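Local coordinates for protein ribonuclease VapC (Haemophilus influenzae, PDB 6NKL) that probably acts as a magnesium-dependent ribonuclease of the PIN-domain family, the toxic half of the VapBC-1 toxin-antitoxin pair, at residues Tyr3-Ile9 with Val112-Val118; Ser37-Glu43 with Trp101-His105; Pro94-Leu100 with Val118-Ile124. All blocks are in the same frame, centred on the assembly; numbering follows the deposited sequence.

Asp6 of interaction 1 and Asp99 of interaction 3, predicted Mg(2+) ligands of the PIN domain, lie close together, and Ile102 of interaction 2 packs near both. Interaction 1 lies in the core, its centre about 4 Å from the centre of the chain, and is the one built on backbone hydrogen bonds, between two parallel strands. Interaction 2, also buried, sets helix 38-49 beside helix 97-109 through apolar side chains and one serine-histidine bond, and reaches the second subunit. Interaction 3, its centre about 11 Å from that of the chain, uses the start of the same helix; mostly buried, it combines an apolar interior with an exposed arginine edge and a bridging water. Interactions 1 and 3 share Val118.

Interaction 1. Residues Tyr3-Ile9 with Val112-Val118; sequences YMLDTNI and VLITHNV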
loop_
_atom_site.group_PDB
_atom_site.type_symbol
_atom_site.label_atom_id
_atom_site.label_comp_id
_atom_site.label_asym_id
_atom_site.label_seq_id
_atom_site.Cartn_x
_atom_site.Cartn_y
_atom_site.Cartn_z
ATOM N N TYR B 3 15.705 -3.894 10.370
ATOM C CA TYR B 3 14.600 -3.934 11.314
ATOM C C TYR B 3 13.567 -2.864 10.940
ATOM O O TYR B 3 13.853 -1.656 11.008
ATOM C CB TYR B 3 15.139 -3.687 12.727
ATOM C CG TYR B 3 15.988 -4.823 13.308
ATOM C CD1 TYR B 3 15.385 -5.961 13.822
ATOM C CD2 TYR B 3 17.380 -4.741 13.369
ATOM C CE1 TYR B 3 16.136 -6.995 14.353
ATOM C CE2 TYR B 3 18.142 -5.791 13.914
ATOM C CZ TYR B 3 17.503 -6.901 14.410
ATOM O OH TYR B 3 18.201 -7.964 14.938
ATOM N N MET B 4 12.356 -3.299 10.600
ATOM C CA MET B 4 11.271 -2.404 10.184
ATOM C C MET B 4 10.273 -2.281 11.334
ATOM O O MET B 4 9.608 -3.251 11.697
ATOM C CB MET B 4 10.586 -2.919 8.915
ATOM C CG MET B 4 9.353 -2.099 8.453
ATOM S SD MET B 4 8.687 -2.612 6.853
ATOM C CE MET B 4 9.921 -1.909 5.732
ATOM N N LEU B 5 10.165 -1.092 11.894
ATOM C CA LEU B 5 9.235 -0.845 12.982
ATOM C C LEU B 5 7.854 -0.601 12.395
ATOM O O LEU B 5 7.674 0.319 11.581
ATOM C CB LEU B 5 9.654 0.362 13.809
ATOM C CG LEU B 5 11.104 0.507 14.237
ATOM C CD1 LEU B 5 11.127 1.660 15.217
ATOM C CD2 LEU B 5 11.599 -0.746 14.848
ATOM N N ASP B 6 6.890 -1.396 12.824
ATOM C CA ASP B 6 5.537 -1.250 12.324
ATOM C C ASP B 6 4.843 -0.097 13.061
ATOM O O ASP B 6 5.386 0.517 13.979
ATOM C CB ASP B 6 4.799 -2.581 12.442
ATOM C CG ASP B 6 4.079 -2.769 13.775
ATOM O OD1 ASP B 6 4.479 -2.145 14.795
ATOM O OD2 ASP B 6 3.101 -3.585 13.791
ATOM N N THR B 7 3.611 0.189 12.669
ATOM C CA THR B 7 2.890 1.327 13.236
ATOM C C THR B 7 2.573 1.123 14.714
ATOM O O THR B 7 2.601 2.080 15.489
ATOM C CB THR B 7 1.606 1.540 12.442
ATOM O OG1 THR B 7 1.921 1.611 11.045
ATOM C CG2 THR B 7 0.884 2.800 12.897
ATOM N N ASN B 8 2.250 -0.111 15.123
ATOM C CA ASN B 8 1.865 -0.361 16.517
ATOM C C ASN B 8 3.021 -0.136 17.480
ATOM O O ASN B 8 2.814 0.395 18.572
ATOM C CB ASN B 8 1.341 -1.789 16.707
ATOM C CG ASN B 8 -0.012 -2.011 16.060
ATOM O OD1 ASN B 8 -0.313 -3.102 15.607
ATOM N ND2 ASN B 8 -0.826 -0.976 16.003
ATOM N N ILE B 9 4.239 -0.544 17.112
ATOM C CA ILE B 9 5.364 -0.370 18.024
ATOM C C ILE B 9 5.724 1.100 18.147
ATOM O O ILE B 9 6.164 1.551 19.209
ATOM C CB ILE B 9 6.577 -1.212 17.580
ATOM C CG1 ILE B 9 7.621 -1.287 18.683
ATOM C CG2 ILE B 9 7.295 -0.596 16.427
ATOM C CD1 ILE B 9 7.165 -2.019 19.856
ATOM N N VAL B 112 13.309 -7.895 9.241
ATOM C CA VAL B 112 12.627 -8.390 10.431
ATOM C C VAL B 112 11.623 -7.319 10.838
ATOM O O VAL B 112 11.999 -6.166 11.045
ATOM C CB VAL B 112 13.631 -8.669 11.559
ATOM C CG1 VAL B 112 12.924 -9.013 12.859
ATOM C CG2 VAL B 112 14.592 -9.813 11.141
ATOM N N LEU B 113 10.351 -7.669 10.921
ATOM C CA LEU B 113 9.336 -6.682 11.283
ATOM C C LEU B 113 9.185 -6.652 12.799
ATOM O O LEU B 113 8.987 -7.696 13.430
ATOM C CB LEU B 113 7.999 -6.993 10.610
ATOM C CG LEU B 113 6.868 -5.979 10.821
ATOM C CD1 LEU B 113 7.162 -4.678 10.070
ATOM C CD2 LEU B 113 5.526 -6.531 10.386
ATOM N N ILE B 114 9.290 -5.450 13.371
ATOM C CA ILE B 114 9.163 -5.213 14.806
ATOM C C ILE B 114 7.769 -4.684 15.103
ATOM O O ILE B 114 7.358 -3.658 14.552
ATOM C CB ILE B 114 10.203 -4.207 15.313
ATOM C CG1 ILE B 114 11.629 -4.627 14.973
ATOM C CG2 ILE B 114 10.079 -4.088 16.821
ATOM C CD1 ILE B 114 11.940 -6.054 15.304
ATOM N N THR B 115 7.064 -5.340 16.019
ATOM C CA THR B 115 5.659 -5.056 16.220
ATOM C C THR B 115 5.351 -5.022 17.722
ATOM O O THR B 115 6.229 -5.209 18.571
ATOM C CB THR B 115 4.816 -6.093 15.472
ATOM O OG1 THR B 115 3.434 -5.770 15.592
ATOM C CG2 THR B 115 5.048 -7.417 16.058
ATOM N N HIS B 116 4.101 -4.703 18.039
ATOM C CA HIS B 116 3.563 -4.807 19.392
ATOM C C HIS B 116 2.150 -5.329 19.247
ATOM O O HIS B 116 1.316 -4.684 18.597
ATOM C CB HIS B 116 3.537 -3.462 20.118
ATOM C CG HIS B 116 2.743 -3.479 21.394
ATOM N ND1 HIS B 116 3.165 -4.147 22.527
ATOM C CD2 HIS B 116 1.549 -2.924 21.712
ATOM C CE1 HIS B 116 2.273 -3.991 23.489
ATOM N NE2 HIS B 116 1.288 -3.244 23.023
ATOM N N ASN B 117 1.900 -6.506 19.795
ATOM C CA ASN B 117 0.542 -7.006 19.950
ATOM C C ASN B 117 -0.186 -7.131 18.605
ATOM O O ASN B 117 -1.323 -6.683 18.434
ATOM C CB ASN B 117 -0.216 -6.101 20.920
ATOM C CG ASN B 117 -1.374 -6.799 21.590
ATOM O OD1 ASN B 117 -1.516 -8.027 21.508
ATOM N ND2 ASN B 117 -2.215 -6.018 22.267
ATOM N N VAL B 118 0.478 -7.759 17.639
ATOM C CA VAL B 118 -0.167 -8.164 16.394
ATOM C C VAL B 118 0.144 -9.639 16.181
ATOM O O VAL B 118 0.955 -10.001 15.325
ATOM C CB VAL B 118 0.303 -7.307 15.202
ATOM C CG1 VAL B 118 -0.300 -7.788 13.939
ATOM C CG2 VAL B 118 -0.074 -5.839 15.417
#
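Strands 3-5 and 112-115 run parallel, their axes 4.6 Å apart at closest approach and 32° apart in direction, with Tyr3 beside Val112, Met4 beside Leu113 and Leu5 beside Ile114. Three nearly linear hydrogen bonds join them: Met4 N to Val112 O (2.9 Å), Ile114 N to Met4 O (2.8 Å) and Asp6 N to Ile114 O (2.9 Å). Side chains alternate between the faces. Tyr3, Leu5, Val112 and Ile114 share one, where Tyr3 CD1 lies 3.8 Å from Ile114 CD1 and Leu5 CD2 lies 3.8 Å from Ile114 CB; the branched valine and isoleucine suit an extended backbone and fill the space beside it. Met4 and Leu113 occupy the other, with Met4 CG 3.8 Å from Leu113 CD1, against helix 97-109. Beyond the strand, the first segment turns into helix 7-15. Ile9 carries the hydrophobic contact onward, its CD1 3.9 Å from His116 CB, while the ring of His116 bonds to Thr133. Asp6 is the N-cap. The short side chain of aspartate keeps its carboxylate close to the backbone, where OD1 caps the helix by accepting from Ile9 N at 2.8 Å and OD2 accepts from Thr115 OG1 at 2.9 Å. Fixing an acid at the C-terminal end of a central parallel strand is consistent with the predicted role of Asp6 in binding Mg(2+).

Interaction 2. Residues Ser37-Glu43 with Trp101-His105; sequences SFITYAE and WIACH
Helices 38-43 and 101-105 run at 143° to each other, their axes 10.0 Å apart at closest approach, a usual spacing for helices packed through their side chains. The nearest CA pair is Ser37 and Ile102, 6.1 Å apart. Ser37 (chi1 t) caps the first helix, its OG accepting from Ile39 N at 3.1 Å, and its OG shares a 2.8 Å hydrogen bond with His105 ND1. His105 (t, chi2 162°) also puts CE1 3.8 Å from CD1 of Phe38 (p, chi2 -79°), at the phenyl edge. Ile102 (m, t), the most covered residue, sets CG1 3.6 Å from CB of Ile39 (m, m) and CD1 3.4 Å from Thr40 OG1, a hydroxyl that bonds Thr7. Ile39 CD1 lies 3.6 Å from Trp101 CB. The CA-to-CB bond of Trp101 (m, chi2 110°) points toward helix 38-43, but the indole runs on to the second subunit, meeting its Phe38 edge-to-face and bonding its Asn98 OD1 through NE1. Such packing, beside predicted Mg(2+) ligands Asp6 and Asp99, belongs to the PIN domain and here adjoins its dimer interface.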
loop_
_atom_site.group_PDB
_atom_site.type_symbol
_atom_site.label_atom_id
_atom_site.label_comp_id
_atom_site.label_asym_id
_atom_site.label_seq_id
_atom_site.Cartn_x
_atom_site.Cartn_y
_atom_site.Cartn_z
ATOM N N SER B 37 8.034 1.412 7.050
ATOM C CA SER B 37 7.406 1.383 5.737
ATOM C C SER B 37 6.751 2.734 5.458
ATOM O O SER B 37 6.360 3.472 6.381
ATOM C CB SER B 37 6.390 0.232 5.660
ATOM O OG SER B 37 5.561 0.300 4.506
ATOM N N PHE B 38 6.680 3.076 4.167
ATOM C CA PHE B 38 5.881 4.218 3.719
ATOM C C PHE B 38 4.451 4.154 4.229
ATOM O O PHE B 38 3.818 5.196 4.426
ATOM C CB PHE B 38 5.863 4.305 2.192
ATOM C CG PHE B 38 4.960 3.303 1.537
ATOM C CD1 PHE B 38 5.357 1.988 1.387
ATOM C CD2 PHE B 38 3.721 3.688 1.055
ATOM C CE1 PHE B 38 4.527 1.058 0.799
ATOM C CE2 PHE B 38 2.893 2.769 0.449
ATOM C CZ PHE B 38 3.286 1.455 0.323
ATOM N N ILE B 39 3.917 2.947 4.437
ATOM C CA ILE B 39 2.586 2.811 5.010
ATOM C C ILE B 39 2.533 3.523 6.338
ATOM O O ILE B 39 1.657 4.357 6.588
ATOM C CB ILE B 39 2.210 1.327 5.188
ATOM C CG1 ILE B 39 2.185 0.629 3.817
ATOM C CG2 ILE B 39 0.907 1.219 5.957
ATOM C CD1 ILE B 39 0.978 0.955 2.942
ATOM N N THR B 40 3.483 3.193 7.207
ATOM C CA THR B 40 3.509 3.733 8.555
ATOM C C THR B 40 3.721 5.241 8.513
ATOM O O THR B 40 3.101 5.992 9.273
ATOM C CB THR B 40 4.608 3.031 9.374
ATOM O OG1 THR B 40 4.286 1.635 9.554
ATOM C CG2 THR B 40 4.781 3.692 10.769
ATOM N N TYR B 41 4.573 5.706 7.606
ATOM C CA TYR B 41 4.809 7.141 7.494
ATOM C C TYR B 41 3.522 7.861 7.102
ATOM O O TYR B 41 3.224 8.948 7.596
ATOM C CB TYR B 41 5.924 7.365 6.471
ATOM C CG TYR B 41 6.295 8.787 6.146
ATOM C CD1 TYR B 41 6.661 9.661 7.141
ATOM C CD2 TYR B 41 6.352 9.233 4.814
ATOM C CE1 TYR B 41 7.052 10.939 6.860
ATOM C CE2 TYR B 41 6.716 10.531 4.513
ATOM C CZ TYR B 41 7.087 11.379 5.554
ATOM O OH TYR B 41 7.475 12.671 5.321
ATOM N N ALA B 42 2.744 7.259 6.221
ATOM C CA ALA B 42 1.466 7.849 5.840
ATOM C C ALA B 42 0.525 7.912 7.042
ATOM O O ALA B 42 -0.193 8.902 7.228
ATOM C CB ALA B 42 0.866 7.045 4.673
ATOM N N GLU B 43 0.522 6.878 7.885
ATOM C CA GLU B 43 -0.314 6.932 9.090
ATOM C C GLU B 43 0.175 8.021 10.036
ATOM O O GLU B 43 -0.633 8.748 10.639
ATOM C CB GLU B 43 -0.343 5.567 9.797
ATOM C CG GLU B 43 -1.030 4.454 8.968
ATOM C CD GLU B 43 -1.196 3.151 9.734
ATOM O OE1 GLU B 43 -0.359 2.238 9.554
ATOM O OE2 GLU B 43 -2.139 3.067 10.549
ATOM N N TRP B 101 0.145 -4.672 4.076
ATOM C CA TRP B 101 1.133 -4.011 3.232
ATOM C C TRP B 101 2.468 -3.930 3.963
ATOM O O TRP B 101 3.511 -4.187 3.375
ATOM C CB TRP B 101 0.642 -2.623 2.813
ATOM C CG TRP B 101 -0.272 -2.651 1.640
ATOM C CD1 TRP B 101 -1.619 -2.389 1.630
ATOM C CD2 TRP B 101 0.085 -2.956 0.291
ATOM N NE1 TRP B 101 -2.114 -2.499 0.355
ATOM C CE2 TRP B 101 -1.088 -2.854 -0.485
ATOM C CE3 TRP B 101 1.281 -3.315 -0.337
ATOM C CZ2 TRP B 101 -1.091 -3.097 -1.845
ATOM C CZ3 TRP B 101 1.276 -3.551 -1.678
ATOM C CH2 TRP B 101 0.098 -3.446 -2.425
ATOM N N ILE B 102 2.441 -3.639 5.267
ATOM C CA ILE B 102 3.669 -3.484 6.037
ATOM C C ILE B 102 4.409 -4.812 6.108
ATOM O O ILE B 102 5.611 -4.892 5.810
ATOM C CB ILE B 102 3.332 -2.922 7.433
ATOM C CG1 ILE B 102 2.873 -1.478 7.323
ATOM C CG2 ILE B 102 4.540 -2.938 8.393
ATOM C CD1 ILE B 102 2.269 -0.950 8.619
ATOM N N ALA B 103 3.677 -5.889 6.402
ATOM C CA ALA B 103 4.283 -7.219 6.436
ATOM C C ALA B 103 4.924 -7.561 5.098
ATOM O O ALA B 103 6.061 -8.050 5.039
ATOM C CB ALA B 103 3.231 -8.265 6.823
ATOM N N CYS B 104 4.204 -7.306 4.003
ATOM C CA CYS B 104 4.745 -7.626 2.691
ATOM C C CYS B 104 5.943 -6.747 2.369
ATOM O O CYS B 104 6.863 -7.187 1.673
ATOM C CB CYS B 104 3.659 -7.469 1.619
ATOM S SG CYS B 104 2.360 -8.700 1.838
ATOM N N HIS B 105 5.940 -5.495 2.835
ATOM C CA HIS B 105 7.136 -4.672 2.688
ATOM C C HIS B 105 8.338 -5.335 3.350
ATOM O O HIS B 105 9.402 -5.486 2.734
ATOM C CB HIS B 105 6.911 -3.310 3.276
ATOM C CG HIS B 105 7.770 -2.251 2.671
ATOM N ND1 HIS B 105 7.480 -0.905 2.784
ATOM C CD2 HIS B 105 8.918 -2.332 1.955
ATOM C CE1 HIS B 105 8.393 -0.208 2.128
ATOM N NE2 HIS B 105 9.287 -1.045 1.637
#

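Interaction 3. Residues Pro94-Leu100 with Val118-Ile124; sequences PIGNNDL and VKEFQRI
A loop, Pro94-Gly96, leads into helix 97-109 and faces a 3-10 segment, 119-123, whose i to i+3 backbone bonds include Arg123 N to Glu120 O at 2.9 Å. The closest CA pair is Ile95 and Glu120, 6.1 Å apart. Pro94, stiff and compact, sets its CB 3.2 Å from NE of Arg123 (m, t, t), over one face of the guanidinium, whose NH1 bonds Gln91. Ile95, extended (phi/psi -127°/130°; m, t), reaches inward: its CG1 is 3.7 Å from CB of Glu120 (m, p) and its CD1 3.7 Å from Ile124 CD1. Gly96 is the N-cap, and its N donates to a water at 2.9 Å. That water donates to Asp99 OD2 at 2.8 Å and Glu120 OE2 at 2.9 Å, bridging two carboxylates that, if both are charged, would repel at closer range. Asp99 (chi1 m), in the first helical turn, sets its CB 4.0 Å from CZ of Phe121 (m, chi2 -38°), whose ring edge meets Asp99 O with CE1 3.5 Å away. Outside these segments, Asp99 OD1 forms a salt bridge with a basic side chain of the antitoxin VapB1 chain. Placing this predicted Mg(2+) ligand at the helix start is consistent with the acidic site of a PIN domain. Leu100 (t, p) brings CD1 to 4.0 Å from Ile124 CD1. Ile95, Leu100 and Ile124 pack on helix 75-89, while Phe121 wedges between helix 97-109 and strand 112-115.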
loop_
_atom_site.group_PDB
_atom_site.type_symbol
_atom_site.label_atom_id
_atom_site.label_comp_id
_atom_site.label_asym_id
_atom_site.label_seq_id
_atom_site.Cartn_x
_atom_site.Cartn_y
_atom_site.Cartn_z
ATOM N N PRO B 94 -8.105 -11.827 8.729
ATOM C CA PRO B 94 -7.449 -11.751 10.050
ATOM C C PRO B 94 -6.406 -10.651 10.173
ATOM O O PRO B 94 -5.969 -10.397 11.298
ATOM C CB PRO B 94 -6.795 -13.128 10.202
ATOM C CG PRO B 94 -6.558 -13.580 8.805
ATOM C CD PRO B 94 -7.750 -13.060 8.011
ATOM N N ILE B 95 -5.986 -10.004 9.079
ATOM C CA ILE B 95 -4.941 -8.982 9.122
ATOM C C ILE B 95 -5.453 -7.715 8.450
ATOM O O ILE B 95 -5.960 -7.774 7.327
ATOM C CB ILE B 95 -3.656 -9.489 8.446
ATOM C CG1 ILE B 95 -3.187 -10.739 9.187
ATOM C CG2 ILE B 95 -2.591 -8.404 8.454
ATOM C CD1 ILE B 95 -1.934 -11.363 8.653
ATOM N N GLY B 96 -5.315 -6.566 9.127
ATOM C CA GLY B 96 -5.719 -5.304 8.521
ATOM C C GLY B 96 -4.936 -4.990 7.254
ATOM O O GLY B 96 -3.800 -5.451 7.058
ATOM N N ASN B 97 -5.535 -4.159 6.381
ATOM C CA ASN B 97 -4.941 -3.957 5.059
ATOM C C ASN B 97 -3.593 -3.273 5.167
ATOM O O ASN B 97 -2.634 -3.680 4.501
ATOM C CB ASN B 97 -5.841 -3.157 4.118
ATOM C CG ASN B 97 -5.348 -3.227 2.608
ATOM O OD1 ASN B 97 -5.369 -2.223 1.875
ATOM N ND2 ASN B 97 -4.884 -4.407 2.179
ATOM N N ASN B 98 -3.490 -2.239 6.000
ATOM C CA ASN B 98 -2.216 -1.543 6.130
ATOM C C ASN B 98 -1.184 -2.407 6.851
ATOM O O ASN B 98 0.002 -2.365 6.512
ATOM C CB ASN B 98 -2.401 -0.210 6.845
ATOM C CG ASN B 98 -2.914 0.879 5.904
ATOM O OD1 ASN B 98 -2.780 0.764 4.686
ATOM N ND2 ASN B 98 -3.476 1.940 6.464
ATOM N N ASP B 99 -1.615 -3.213 7.831
ATOM C CA ASP B 99 -0.697 -4.166 8.447
ATOM C C ASP B 99 -0.187 -5.158 7.417
ATOM O O ASP B 99 0.985 -5.549 7.440
ATOM C CB ASP B 99 -1.379 -4.907 9.586
ATOM C CG ASP B 99 -1.409 -4.089 10.906
ATOM O OD1 ASP B 99 -0.644 -3.081 11.033
ATOM O OD2 ASP B 99 -2.191 -4.481 11.826
ATOM N N LEU B 100 -1.050 -5.566 6.491
ATOM C CA LEU B 100 -0.627 -6.518 5.471
ATOM C C LEU B 100 0.394 -5.901 4.535
ATOM O O LEU B 100 1.393 -6.539 4.194
ATOM C CB LEU B 100 -1.815 -6.999 4.659
ATOM C CG LEU B 100 -1.518 -8.037 3.587
ATOM C CD1 LEU B 100 -0.904 -9.276 4.222
ATOM C CD2 LEU B 100 -2.808 -8.388 2.877
ATOM N N VAL B 118 0.478 -7.759 17.639
ATOM C CA VAL B 118 -0.167 -8.164 16.394
ATOM C C VAL B 118 0.144 -9.639 16.181
ATOM O O VAL B 118 0.955 -10.001 15.325
ATOM C CB VAL B 118 0.303 -7.307 15.202
ATOM C CG1 VAL B 118 -0.300 -7.788 13.939
ATOM C CG2 VAL B 118 -0.074 -5.839 15.417
ATOM N N LYS B 119 -0.474 -10.504 16.975
ATOM C CA LYS B 119 -0.229 -11.934 16.836
ATOM C C LYS B 119 -0.692 -12.465 15.480
ATOM O O LYS B 119 -0.186 -13.500 15.026
ATOM C CB LYS B 119 -0.920 -12.680 17.991
ATOM C CG LYS B 119 0.009 -13.060 19.148
ATOM N N GLU B 120 -1.624 -11.761 14.826
ATOM C CA GLU B 120 -2.075 -12.125 13.487
ATOM C C GLU B 120 -0.928 -12.430 12.548
ATOM O O GLU B 120 -1.073 -13.249 11.631
ATOM C CB GLU B 120 -2.873 -10.995 12.842
ATOM C CG GLU B 120 -4.034 -10.501 13.561
ATOM C CD GLU B 120 -3.648 -9.401 14.463
ATOM O OE1 GLU B 120 -3.043 -9.738 15.490
ATOM O OE2 GLU B 120 -3.907 -8.224 14.116
ATOM N N PHE B 121 0.185 -11.694 12.681
ATOM C CA PHE B 121 1.284 -11.843 11.730
ATOM C C PHE B 121 1.807 -13.265 11.664
ATOM O O PHE B 121 2.485 -13.621 10.690
ATOM C CB PHE B 121 2.441 -10.890 12.081
ATOM C CG PHE B 121 2.222 -9.447 11.639
ATOM C CD1 PHE B 121 1.603 -9.144 10.420
ATOM C CD2 PHE B 121 2.654 -8.409 12.433
ATOM C CE1 PHE B 121 1.422 -7.815 10.027
ATOM C CE2 PHE B 121 2.492 -7.095 12.044
ATOM C CZ PHE B 121 1.875 -6.800 10.837
ATOM N N GLN B 122 1.507 -14.102 12.659
ATOM C CA GLN B 122 1.956 -15.493 12.576
ATOM C C GLN B 122 1.329 -16.233 11.400
ATOM O O GLN B 122 1.878 -17.253 10.977
ATOM C CB GLN B 122 1.645 -16.250 13.874
ATOM C CG GLN B 122 0.178 -16.427 14.149
ATOM C CD GLN B 122 -0.133 -16.887 15.570
ATOM O OE1 GLN B 122 0.765 -17.045 16.405
ATOM N NE2 GLN B 122 -1.421 -17.087 15.851
ATOM N N ARG B 123 0.205 -15.739 10.853
ATOM C CA ARG B 123 -0.414 -16.378 9.684
ATOM C C ARG B 123 0.405 -16.176 8.411
ATOM O O ARG B 123 0.223 -16.911 7.427
ATOM C CB ARG B 123 -1.823 -15.827 9.462
ATOM C CG ARG B 123 -2.708 -15.919 10.695
ATOM C CD ARG B 123 -3.977 -15.136 10.527
ATOM N NE ARG B 123 -4.940 -15.385 11.600
ATOM C CZ ARG B 123 -5.978 -16.228 11.506
ATOM N NH1 ARG B 123 -6.200 -16.897 10.390
ATOM N NH2 ARG B 123 -6.819 -16.379 12.526
ATOM N N ILE B 124 1.294 -15.188 8.402
ATOM C CA ILE B 124 2.195 -14.976 7.278
ATOM C C ILE B 124 3.466 -15.749 7.626
ATOM O O ILE B 124 4.410 -15.237 8.244
ATOM C CB ILE B 124 2.448 -13.500 7.028
ATOM C CG1 ILE B 124 1.118 -12.755 6.907
ATOM C CG2 ILE B 124 3.219 -13.324 5.777
ATOM C CD1 ILE B 124 1.300 -11.258 6.889
HETATM O O HOH W 1 -3.892 -6.685 11.612
#